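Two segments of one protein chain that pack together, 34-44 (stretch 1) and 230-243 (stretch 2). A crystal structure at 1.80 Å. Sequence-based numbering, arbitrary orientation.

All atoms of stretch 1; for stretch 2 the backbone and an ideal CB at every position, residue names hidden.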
# COMPACT_ATOMS: atom_id res chain seq x y z
N ALA A 34 0.88 -2.27 5.15
CA ALA A 34 0.42 -1.17 6.03
C ALA A 34 1.10 -1.21 7.41
O ALA A 34 1.42 -0.15 7.97
CB ALA A 34 -1.12 -1.22 6.23
N ALA A 35 1.32 -2.40 7.94
CA ALA A 35 1.92 -2.55 9.26
C ALA A 35 3.39 -2.09 9.22
O ALA A 35 3.86 -1.42 10.14
CB ALA A 35 1.82 -4.04 9.77
N VAL A 36 4.10 -2.44 8.14
CA VAL A 36 5.50 -1.97 8.00
C VAL A 36 5.50 -0.44 7.86
O VAL A 36 6.35 0.25 8.48
CB VAL A 36 6.20 -2.58 6.76
CG1 VAL A 36 7.59 -1.94 6.52
CG2 VAL A 36 6.33 -4.14 6.92
N ALA A 37 4.58 0.10 7.04
CA ALA A 37 4.51 1.56 6.86
C ALA A 37 4.29 2.25 8.21
O ALA A 37 4.95 3.24 8.51
CB ALA A 37 3.35 1.93 5.89
N LEU A 38 3.34 1.76 9.01
CA LEU A 38 3.03 2.39 10.29
C LEU A 38 4.24 2.30 11.22
O LEU A 38 4.64 3.29 11.88
CB LEU A 38 1.78 1.75 10.90
CG LEU A 38 1.26 2.46 12.16
CD1 LEU A 38 1.12 3.98 11.90
CD2 LEU A 38 -0.07 1.87 12.63
N ALA A 39 4.90 1.14 11.23
CA ALA A 39 6.05 0.95 12.13
C ALA A 39 7.22 1.84 11.75
O ALA A 39 7.87 2.46 12.61
CB ALA A 39 6.48 -0.53 12.15
N VAL A 40 7.52 1.90 10.47
CA VAL A 40 8.62 2.76 10.06
C VAL A 40 8.28 4.29 10.22
O VAL A 40 9.15 5.02 10.62
CB VAL A 40 9.32 2.41 8.71
CG1 VAL A 40 8.48 2.69 7.53
CG2 VAL A 40 10.63 3.25 8.63
N LEU A 41 7.02 4.74 10.01
CA LEU A 41 6.65 6.15 10.28
C LEU A 41 6.85 6.50 11.77
O LEU A 41 7.26 7.59 12.11
CB LEU A 41 5.20 6.47 9.86
CG LEU A 41 4.98 6.52 8.33
CD1 LEU A 41 3.47 6.56 8.00
CD2 LEU A 41 5.78 7.72 7.69
N ARG A 42 6.54 5.55 12.66
CA ARG A 42 6.73 5.78 14.09
C ARG A 42 8.20 5.94 14.43
O ARG A 42 8.54 6.63 15.40
CB ARG A 42 6.09 4.65 14.93
CG ARG A 42 4.56 4.79 15.02
CD ARG A 42 3.92 3.48 15.50
NE ARG A 42 2.48 3.59 15.70
CZ ARG A 42 1.70 2.58 16.07
NH1 ARG A 42 2.23 1.37 16.31
NH2 ARG A 42 0.40 2.80 16.23
N MET A 43 9.07 5.32 13.64
CA MET A 43 10.52 5.42 13.90
C MET A 43 11.18 6.61 13.19
O MET A 43 12.37 6.88 13.43
CB MET A 43 11.22 4.16 13.41
CG MET A 43 11.03 2.92 14.26
SD MET A 43 11.63 1.51 13.28
CE MET A 43 12.86 2.21 12.22
N GLU A 44 10.46 7.29 12.29
CA GLU A 44 11.05 8.41 11.54
C GLU A 44 11.31 9.60 12.49
O GLU A 44 10.65 9.73 13.54
CB GLU A 44 10.14 8.90 10.43
CG GLU A 44 9.99 7.89 9.28
CD GLU A 44 11.25 7.77 8.41
OE1 GLU A 44 11.96 8.79 8.24
OE2 GLU A 44 11.47 6.68 7.83
N UNK A 230 -4.68 -10.31 13.70
CA UNK A 230 -3.71 -10.29 12.59
C UNK A 230 -2.83 -9.05 12.62
O UNK A 230 -1.60 -9.12 12.46
CB UNK A 230 -4.44 -10.36 11.25
N UNK A 231 -3.45 -7.89 12.77
CA UNK A 231 -2.67 -6.66 12.68
C UNK A 231 -1.64 -6.55 13.84
O UNK A 231 -0.53 -6.16 13.60
CB UNK A 231 -3.61 -5.45 12.69
N UNK A 232 -1.99 -6.94 15.06
CA UNK A 232 -1.02 -6.89 16.18
C UNK A 232 0.18 -7.76 15.91
O UNK A 232 1.31 -7.36 16.18
CB UNK A 232 -1.68 -7.33 17.49
N UNK A 233 -0.06 -8.94 15.33
CA UNK A 233 1.02 -9.84 14.97
C UNK A 233 1.83 -9.28 13.80
O UNK A 233 3.05 -9.38 13.81
CB UNK A 233 0.46 -11.22 14.62
N UNK A 234 1.18 -8.73 12.78
CA UNK A 234 1.91 -8.07 11.68
C UNK A 234 2.77 -6.87 12.17
O UNK A 234 3.86 -6.65 11.67
CB UNK A 234 0.91 -7.59 10.62
N UNK A 235 2.28 -6.10 13.14
CA UNK A 235 3.09 -4.99 13.71
C UNK A 235 4.34 -5.53 14.45
O UNK A 235 5.43 -4.96 14.37
CB UNK A 235 2.24 -4.16 14.67
N UNK A 236 4.19 -6.66 15.15
CA UNK A 236 5.33 -7.25 15.83
C UNK A 236 6.35 -7.72 14.81
O UNK A 236 7.54 -7.52 14.97
CB UNK A 236 4.89 -8.41 16.73
N UNK A 237 5.87 -8.36 13.74
CA UNK A 237 6.77 -8.84 12.71
C UNK A 237 7.47 -7.66 12.03
O UNK A 237 8.64 -7.74 11.64
CB UNK A 237 6.01 -9.68 11.68
N UNK A 238 6.74 -6.57 11.85
CA UNK A 238 7.32 -5.37 11.20
C UNK A 238 8.46 -4.81 12.05
O UNK A 238 9.51 -4.42 11.55
CB UNK A 238 6.25 -4.30 10.98
N UNK A 239 8.24 -4.76 13.35
CA UNK A 239 9.27 -4.21 14.24
C UNK A 239 10.51 -5.11 14.20
O UNK A 239 11.64 -4.61 14.13
CB UNK A 239 8.74 -4.08 15.67
N UNK A 240 10.32 -6.43 14.20
CA UNK A 240 11.47 -7.35 14.12
C UNK A 240 12.22 -7.19 12.81
O UNK A 240 13.44 -7.26 12.78
CB UNK A 240 11.01 -8.80 14.27
N UNK A 241 11.47 -7.02 11.73
CA UNK A 241 12.04 -6.93 10.40
C UNK A 241 12.84 -5.64 10.31
O UNK A 241 13.96 -5.62 9.80
CB UNK A 241 10.95 -6.99 9.32
N UNK A 242 12.27 -4.56 10.81
CA UNK A 242 13.01 -3.28 10.73
C UNK A 242 14.30 -3.38 11.54
O UNK A 242 15.34 -2.90 11.08
CB UNK A 242 12.15 -2.12 11.24
N UNK A 243 14.23 -4.04 12.69
CA UNK A 243 15.43 -4.28 13.50
C UNK A 243 16.50 -5.07 12.73
O UNK A 243 17.64 -4.67 12.67
CB UNK A 243 15.05 -5.03 14.78

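Stretch 2 is helical throughout, and its axis passes 8.4 Å from that of helix 34-43 at a crossing angle of -56°, so the direction of each CA-to-CB bond matters.

At position 230 the ideal CB has nothing of stretch 1 within 5.5 Å, so the contact sets no preference; the residue is Tyr230. Position 231 also lacks a neighbour at CB, but its bond points sideways, and a long apolar chain could reach the methyl of Ala35. Leu231 (t, p) does so, with CD1 4.1 Å from Ala35 CB. Positions 232 and 233 are out of reach and would accept polar chains: Lys232 and Glu233.

Position 234 points toward stretch 1, its ideal CB 3.8 Å from Ala35 CB. That is already contact distance, which favours a small residue; Ala234 sets methyl against methyl.

Position 235 points sideways, its ideal CB 4.9 Å from Ala35 CB. A branched or flexible apolar chain could bend inward, and Leu, Met or Ile are all plausible. Leu235 (m, t) brings CD2 to 3.5 Å from Ala35 O and 3.9 Å from Ala35 CB.

At 236 and 237 no atom of stretch 1 lies within 5.5 Å of the ideal CB, leaving the choice open; the residues are Arg236 and Leu237. Arg236 NH2 lies 2.7 Å from Glu233 OE2 in a salt bridge.

Position 238 is the tightest: its ideal CB lies 3.8 Å from Ala35 O, 3.9 Å from Val36 CA and 3.9 Å from Ala39 CB. Backbone and methyl together argue for Ala, Gly or perhaps Ser. Ala238 is found, with its CA 5.0 Å from Val36 CA.

At 239 the bond runs sideways, and the ideal CB is 5.5 Å from Ala39 CB; a long polar chain could extend toward Met43. Gln239 (t, p) places NE2 3.9 Å from Met43 SD. No direct hydrogen bond crosses the interface, but the O of water 1 lies 2.7 Å from Gln239 OE1 and 2.8 Å from Ala39 O and donates to both.

Position 240 is out of reach, and a polar chain would suit; Glu240 OE2 is 2.8 Å from Arg236 NH1 in a second salt bridge. Position 241 points toward stretch 1 without an atom within 5.5 Å of its ideal CB, leaving its size undecided; it is Ala241.

Position 242 points toward stretch 1, its ideal CB 4.2 Å from Met43 SD, so a medium or large apolar chain suits. Leu242 (m, t) sets CD1 3.8 Å from Ala39 CB, Met43 SD and Val40 N alike. Position 243 points sideways with nothing within 5.5 Å of its ideal CB, so many residues would suit; Asn243 OD1 accepts a hydrogen bond from Gln239 NE2 at 3.3 Å.

Stretch 2 230-243: YLKEALRLAQEALN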
# COMPACT_ATOMS: atom_id res chain seq x y z
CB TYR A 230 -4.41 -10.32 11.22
CG TYR A 230 -3.42 -10.50 10.07
CD1 TYR A 230 -3.10 -11.77 9.59
CD2 TYR A 230 -2.82 -9.39 9.46
CE1 TYR A 230 -2.21 -11.95 8.55
CE2 TYR A 230 -1.90 -9.55 8.43
CZ TYR A 230 -1.62 -10.85 7.95
OH TYR A 230 -0.72 -11.03 6.95
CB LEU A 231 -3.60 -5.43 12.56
CG LEU A 231 -2.93 -4.08 12.27
CD1 LEU A 231 -2.15 -4.07 10.92
CD2 LEU A 231 -3.99 -3.01 12.27
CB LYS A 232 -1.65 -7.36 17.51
CG LYS A 232 -2.71 -6.43 18.06
CD LYS A 232 -3.17 -6.88 19.44
CE LYS A 232 -4.65 -6.55 19.69
NZ LYS A 232 -5.56 -7.36 18.82
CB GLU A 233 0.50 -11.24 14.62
CG GLU A 233 1.59 -12.24 14.26
CD GLU A 233 2.58 -12.43 15.42
OE1 GLU A 233 2.21 -12.14 16.59
OE2 GLU A 233 3.73 -12.86 15.16
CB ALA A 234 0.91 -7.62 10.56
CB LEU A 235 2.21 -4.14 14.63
CG LEU A 235 1.32 -3.19 13.82
CD1 LEU A 235 0.17 -2.61 14.67
CD2 LEU A 235 2.16 -2.06 13.14
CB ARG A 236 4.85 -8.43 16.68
CG ARG A 236 5.94 -9.02 17.61
CD ARG A 236 5.47 -10.35 18.25
NE ARG A 236 5.42 -11.41 17.25
CZ ARG A 236 6.50 -11.99 16.73
NH1 ARG A 236 7.71 -11.63 17.14
NH2 ARG A 236 6.38 -12.94 15.81
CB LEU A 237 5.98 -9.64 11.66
CG LEU A 237 5.44 -11.02 12.09
CD1 LEU A 237 4.48 -11.50 10.95
CD2 LEU A 237 6.58 -11.99 12.27
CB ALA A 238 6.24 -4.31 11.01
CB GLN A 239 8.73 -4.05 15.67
CG GLN A 239 9.66 -3.16 16.56
CD GLN A 239 10.01 -1.81 15.88
OE1 GLN A 239 9.12 -1.00 15.58
NE2 GLN A 239 11.30 -1.58 15.63
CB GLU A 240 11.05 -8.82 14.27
CG GLU A 240 10.79 -9.28 15.68
CD GLU A 240 10.56 -10.78 15.76
OE1 GLU A 240 11.35 -11.48 16.44
OE2 GLU A 240 9.60 -11.28 15.12
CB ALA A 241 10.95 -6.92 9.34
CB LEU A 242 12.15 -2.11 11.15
CG LEU A 242 10.95 -1.94 10.22
CD1 LEU A 242 10.06 -0.93 10.83
CD2 LEU A 242 11.40 -1.52 8.79
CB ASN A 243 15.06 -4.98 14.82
CG ASN A 243 14.34 -4.07 15.78
OD1 ASN A 243 14.32 -2.84 15.61
ND2 ASN A 243 13.74 -4.66 16.82
O HOH W 1 7.77 1.27 15.18
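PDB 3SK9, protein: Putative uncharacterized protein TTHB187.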